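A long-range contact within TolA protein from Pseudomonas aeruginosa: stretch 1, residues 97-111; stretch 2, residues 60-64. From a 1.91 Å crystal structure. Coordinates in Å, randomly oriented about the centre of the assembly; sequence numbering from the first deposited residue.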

# COMPACT_ATOMS: atom_id res chain seq x y z
N MSE A 97 10.40 -1.67 2.40
CA MSE A 97 10.46 -1.13 1.10
C MSE A 97 11.85 -1.18 0.55
O MSE A 97 12.01 -1.05 -0.65
CB MSE A 97 10.02 0.29 1.07
CG MSE A 97 8.63 0.48 1.52
SE MSE A 97 7.41 -0.11 -0.01
CE MSE A 97 5.79 -0.62 1.17
N GLN A 98 12.84 -1.40 1.38
CA GLN A 98 14.22 -1.29 0.87
C GLN A 98 14.54 -2.47 -0.02
O GLN A 98 15.59 -2.52 -0.61
CB GLN A 98 15.22 -1.23 2.00
CG GLN A 98 15.22 0.08 2.82
CD GLN A 98 16.04 -0.03 4.07
OE1 GLN A 98 17.03 -0.76 4.11
NE2 GLN A 98 15.65 0.71 5.11
N GLN A 99 13.64 -3.43 -0.12
CA GLN A 99 13.83 -4.61 -0.95
C GLN A 99 13.55 -4.37 -2.41
O GLN A 99 13.87 -5.20 -3.26
CB GLN A 99 12.86 -5.64 -0.47
CG GLN A 99 13.17 -6.02 1.02
CD GLN A 99 12.21 -7.08 1.62
OE1 GLN A 99 12.40 -7.53 2.78
NE2 GLN A 99 11.18 -7.46 0.83
N LEU A 100 12.96 -3.23 -2.70
CA LEU A 100 12.68 -2.87 -4.06
C LEU A 100 13.90 -2.20 -4.72
O LEU A 100 14.54 -1.38 -4.11
CB LEU A 100 11.56 -1.86 -4.09
CG LEU A 100 10.22 -2.34 -3.55
CD1 LEU A 100 9.30 -1.23 -3.58
CD2 LEU A 100 9.72 -3.44 -4.45
N PRO A 101 14.12 -2.47 -6.00
CA PRO A 101 15.03 -1.66 -6.80
C PRO A 101 14.46 -0.30 -6.78
O PRO A 101 13.24 -0.12 -6.76
CB PRO A 101 14.83 -2.20 -8.23
CG PRO A 101 14.36 -3.52 -8.06
CD PRO A 101 13.51 -3.55 -6.79
N ARG A 102 15.33 0.67 -6.86
CA ARG A 102 14.95 2.00 -6.71
C ARG A 102 13.98 2.47 -7.74
O ARG A 102 13.13 3.33 -7.42
CB ARG A 102 16.18 2.89 -6.69
CG ARG A 102 15.79 4.34 -6.50
CD ARG A 102 15.26 4.55 -5.06
NE ARG A 102 15.97 5.67 -4.46
CZ ARG A 102 16.94 5.56 -3.56
NH1 ARG A 102 17.33 4.38 -3.08
NH2 ARG A 102 17.50 6.66 -3.16
N ALA A 103 14.06 1.97 -8.98
CA ALA A 103 13.15 2.52 -9.96
C ALA A 103 11.76 2.02 -9.66
O ALA A 103 10.81 2.67 -9.97
CB ALA A 103 13.52 2.10 -11.35
N THR A 104 11.67 0.82 -9.14
CA THR A 104 10.36 0.29 -8.80
C THR A 104 9.77 1.08 -7.63
O THR A 104 8.62 1.52 -7.67
CB THR A 104 10.47 -1.17 -8.46
OG1 THR A 104 11.06 -1.88 -9.56
CG2 THR A 104 9.07 -1.80 -8.33
N PHE A 105 10.57 1.30 -6.59
CA PHE A 105 10.15 2.21 -5.53
C PHE A 105 9.60 3.51 -6.00
O PHE A 105 8.44 3.91 -5.69
CB PHE A 105 11.25 2.56 -4.56
CG PHE A 105 10.76 3.44 -3.41
CD1 PHE A 105 9.99 2.88 -2.39
CD2 PHE A 105 10.95 4.81 -3.42
CE1 PHE A 105 9.48 3.67 -1.37
CE2 PHE A 105 10.47 5.63 -2.41
CZ PHE A 105 9.72 5.07 -1.38
N ASP A 106 10.39 4.20 -6.80
CA ASP A 106 10.02 5.49 -7.25
C ASP A 106 8.73 5.46 -8.06
O ASP A 106 7.96 6.42 -8.05
CB ASP A 106 11.13 6.09 -8.13
CG ASP A 106 12.33 6.68 -7.34
OD1 ASP A 106 12.23 7.02 -6.12
OD2 ASP A 106 13.43 6.89 -7.92
N SER A 107 8.51 4.38 -8.76
CA SER A 107 7.40 4.36 -9.66
C SER A 107 6.10 4.06 -8.86
O SER A 107 5.08 4.62 -9.16
CB SER A 107 7.60 3.25 -10.66
OG SER A 107 6.34 2.91 -11.24
N LEU A 108 6.22 3.17 -7.89
CA LEU A 108 5.08 2.63 -7.24
C LEU A 108 4.81 2.99 -5.79
O LEU A 108 3.63 2.92 -5.36
CB LEU A 108 5.20 1.15 -7.29
CG LEU A 108 4.82 0.63 -8.69
CD1 LEU A 108 5.10 -0.84 -8.78
CD2 LEU A 108 3.33 0.88 -9.01
N TYR A 109 5.86 3.31 -5.04
CA TYR A 109 5.73 3.39 -3.57
C TYR A 109 6.15 4.65 -2.98
O TYR A 109 5.82 4.93 -1.82
CB TYR A 109 6.41 2.24 -2.85
CG TYR A 109 5.59 0.96 -2.96
CD1 TYR A 109 5.81 0.03 -3.99
CD2 TYR A 109 4.54 0.72 -2.11
CE1 TYR A 109 5.08 -1.14 -4.06
CE2 TYR A 109 3.74 -0.45 -2.25
CZ TYR A 109 4.02 -1.36 -3.23
OH TYR A 109 3.27 -2.55 -3.39
N ARG A 110 6.84 5.50 -3.75
CA ARG A 110 7.08 6.82 -3.27
C ARG A 110 5.83 7.62 -2.98
O ARG A 110 5.75 8.43 -1.99
CB ARG A 110 8.03 7.58 -4.24
CG ARG A 110 8.56 8.85 -3.64
CD ARG A 110 9.61 9.58 -4.53
NE ARG A 110 10.90 8.88 -4.69
CZ ARG A 110 12.00 9.09 -3.91
NH1 ARG A 110 11.97 9.91 -2.88
NH2 ARG A 110 13.14 8.46 -4.16
N GLN A 111 4.80 7.45 -3.80
CA GLN A 111 3.53 8.06 -3.53
C GLN A 111 2.60 6.90 -3.86
O GLN A 111 2.68 6.37 -4.96
CB GLN A 111 3.24 9.23 -4.45
CG GLN A 111 3.79 10.60 -4.01
CD GLN A 111 2.93 11.73 -4.59
OE1 GLN A 111 2.81 12.76 -3.98
NE2 GLN A 111 2.30 11.49 -5.75
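Stretch 2 (60-64) MLPDG

How does stretch 2 run over stretch 1? It lies antiparallel in register: Met60 starts beside Arg110, their CA atoms 4.9 Å apart, and Gly64 finishes beside Met97, with 5.3 Å between CA atoms. Between these ends, Leu61 to Gly64 form a type I beta turn, closed by Gly64 N donating to Leu61 O at 2.7 Å. The turn packs against the helix 102-108 and the 3-10 segment before it. At the phi of 99° found in Gly64, a CB would jam against the preceding carbonyl, so the turn calls for glycine there.

What fixes the two ends? Each has one direct hydrogen bond to a backbone carbonyl. Met60 N donates to Arg110 O at 3.1 Å, nearly straight at 166°. At the other end the side chain of Gln98 reaches across, and its NE2 donates to Asp63 O at 3.0 Å and 174°.

How are the remaining polar groups satisfied? A water bridges the stretches, donating to Pro62 O and to Met97 O, with its O atom 2.8 Å from each; Met97 O also accepts from Leu100 N at 3.1 Å. Arg110 turns its charge to its own stretch: NH2 and NE both donate to Asp106 OD1, at 2.6 and 2.7 Å, forming a salt bridge. Its NH2 still lies 3.5 Å from Pro62 CG, a packing contact.

What fills the space between these polar links? Pro62 sits over one face of the Phe105 ring, its CA 3.7 Å from the centroid in a CH-pi contact, while its CG covers one face of the Arg102 guanidinium, 3.5 Å from NE. Met60 packs its CB 3.9 Å from Phe105 CZ, its SE 4.0 Å from Met97 CG, and its CE 4.2 Å from Tyr109 CD2, at that ring's edge.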

# COMPACT_ATOMS: atom_id res chain seq x y z
N MSE A 60 6.34 8.10 1.03
CA MSE A 60 7.47 7.44 1.62
C MSE A 60 8.82 7.82 0.98
O MSE A 60 8.88 8.21 -0.18
CB MSE A 60 7.36 5.91 1.56
CG MSE A 60 6.31 5.37 2.54
SE MSE A 60 6.14 3.48 2.50
CE MSE A 60 4.75 3.54 1.01
N LEU A 61 9.87 7.62 1.76
CA LEU A 61 11.25 7.68 1.24
C LEU A 61 11.67 6.31 0.95
O LEU A 61 11.17 5.36 1.53
CB LEU A 61 12.19 8.23 2.32
CG LEU A 61 11.87 9.64 2.75
CD1 LEU A 61 12.77 10.21 3.92
CD2 LEU A 61 11.88 10.56 1.52
N PRO A 62 12.70 6.15 0.12
CA PRO A 62 13.19 4.83 -0.20
C PRO A 62 13.60 4.02 1.01
O PRO A 62 13.60 2.79 0.92
CB PRO A 62 14.42 5.12 -1.04
CG PRO A 62 14.17 6.42 -1.57
CD PRO A 62 13.42 7.22 -0.59
N ASP A 63 14.00 4.63 2.11
CA ASP A 63 14.36 3.81 3.27
C ASP A 63 13.10 3.29 4.04
O ASP A 63 13.26 2.52 5.05
CB ASP A 63 15.32 4.50 4.24
CG ASP A 63 14.73 5.67 4.92
OD1 ASP A 63 13.48 5.92 4.78
OD2 ASP A 63 15.45 6.43 5.63
N GLY A 64 11.91 3.70 3.57
CA GLY A 64 10.64 3.24 4.16
C GLY A 64 9.98 4.18 5.12
O GLY A 64 8.86 3.92 5.54
O HOH W 1 13.31 1.27 -1.41